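Local coordinates for protein N-acetylglucosamine-specific lectin (Saxidomus purpuratus, PDB 6A7S) that binds N-acetylglucosamine and N-acetylgalactosamine without needing calcium, as a C-type lectin of a clam, probably as a dimer, at the interface of chains A and B. Residues are numbered along the deposited sequence; one frame, centred on the assembly and turned at random. Chains: chain A/B, N-acetylglucosamine-specific lectin.

The interface of chains A and B. Residues chain A 22, 27, 157, 159; chain B 70.
A lysine from one subunit lies against the paired chain ends of the other in this part of the two-fold symmetric interface, which joins the two C-type lectin domains of the deposited assembly, probably the dimer in solution; its twin recurs with the chains exchanged. B:Lys70 stands in the first turn of helix 69-79 and reaches over a surface built from A:Cys22 and A:Asp27 near the start of the ordered chain, probably that of the mature protein, and A:Cys157 and A:Asp159 at the C-terminus. It buries 61 Å² of its surface there. The side chain runs nearly straight as far as CE and then bends, chi4 -79°, turning the ammonium aside from the A:Asp27 carboxylate; NZ stays 3.9 Å from OD1 of A:Asp27. This is a long salt bridge, more an electrostatic attraction than a tight pair. A:Asp27, in the 3-10 helix 25-27, approaches from the opposite direction to the lysine. Its other carboxylate oxygen, OD2, faces the methylene CD of B:Lys70 at 3.9 Å, so that the carboxylate accompanies the end of the lysine chain rather than meeting the ammonium alone. The methylenes also pass the A:Cys157 carbonyl, whose O is 3.7 Å from CD of B:Lys70, while CB of A:Cys157 packs on CE at 4.1 Å. The sulfur of A:Cys157 belongs to the disulfide with Cys23, which ties the two chain ends together beneath the lysine. A:Cys22 adds its backbone O near the same methylenes; its disulfide partner is Cys68, and the nearness of B:Lys70 suggests that this bond crosses the dimer. At the helix start, the backbone N of B:Lys70 donates to a water 3.0 Å away, with 156° at the hydrogen. The same water sits 2.8 Å from the A:Cys157 O and also bridges to OD1 of the C-terminal A:Asp159. That residue is poorly ordered; its acidic group probably adds a weak, long-range attraction to the lysine.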
ATOM      1  N   CYS A  22       1.555   4.619   4.056  1.00 37.97           N
ATOM      2  CA  CYS A  22       2.052   4.726   5.407  1.00 37.05           C
ATOM      3  C   CYS A  22       1.872   6.161   5.872  1.00 43.47           C
ATOM      4  O   CYS A  22       2.248   6.495   6.993  1.00 40.73           O
ATOM      5  CB  CYS A  22       3.513   4.288   5.445  1.00 38.92           C
ATOM      6  SG  CYS A  22       3.716   2.584   4.856  1.00 44.68           S
ATOM      7  N   ASP A  27       1.359  14.039   7.689  1.00 43.94           N
ATOM      8  CA  ASP A  27       2.488  13.867   6.791  1.00 41.39           C
ATOM      9  C   ASP A  27       2.303  14.644   5.474  1.00 44.30           C
ATOM     10  O   ASP A  27       3.262  14.795   4.739  1.00 42.27           O
ATOM     11  CB  ASP A  27       2.719  12.393   6.470  1.00 40.39           C
ATOM     12  CG  ASP A  27       3.182  11.592   7.681  1.00 49.92           C
ATOM     13  OD1 ASP A  27       3.858  12.182   8.548  1.00 48.21           O
ATOM     14  OD2 ASP A  27       2.842  10.405   7.773  1.00 43.13           O
ATOM     15  N   CYS A 157       4.654   7.909   1.756  1.00 42.42           N
ATOM     16  CA  CYS A 157       5.456   8.146   2.968  1.00 39.16           C
ATOM     17  C   CYS A 157       6.179   6.874   3.455  1.00 39.04           C
ATOM     18  O   CYS A 157       6.293   6.657   4.681  1.00 45.82           O
ATOM     19  CB  CYS A 157       4.588   8.591   4.126  1.00 37.57           C
ATOM     20  SG  CYS A 157       3.651  10.093   3.814  1.00 44.67           S
ATOM     21  N   ASP A 159       9.139   6.149   2.688  1.00 68.93           N
ATOM     22  CA  ASP A 159       9.911   6.958   3.633  1.00 88.56           C
ATOM     23  C   ASP A 159      10.337   8.253   2.939  1.00 80.57           C
ATOM     24  O   ASP A 159      11.265   8.177   2.164  1.00 81.43           O
ATOM     25  CB  ASP A 159      11.114   6.223   4.230  1.00 85.92           C
ATOM     26  CG  ASP A 159      11.244   6.520   5.713  1.00 91.29           C
ATOM     27  OD1 ASP A 159      10.268   7.078   6.287  1.00 87.50           O
ATOM     28  OD2 ASP A 159      12.307   6.204   6.284  1.00 93.37           O
TER
ATOM     29  N   LYS B  70       7.595   4.032   9.202  1.00 37.36           N
ATOM     30  CA  LYS B  70       6.508   4.656  10.014  1.00 36.53           C
ATOM     31  C   LYS B  70       5.521   3.617  10.577  1.00 31.81           C
ATOM     32  O   LYS B  70       5.008   3.781  11.673  1.00 30.43           O
ATOM     33  CB  LYS B  70       5.761   5.678   9.169  1.00 36.96           C
ATOM     34  CG  LYS B  70       6.549   6.960   8.972  1.00 42.63           C
ATOM     35  CD  LYS B  70       5.843   7.953   8.077  1.00 44.29           C
ATOM     36  CE  LYS B  70       6.790   8.979   7.517  1.00 49.12           C
ATOM     37  NZ  LYS B  70       7.049   9.989   8.560  1.00 55.45           N
TER
HETATM   38  O   HOH W   1       7.898   5.257   6.448  1.00 36.83           O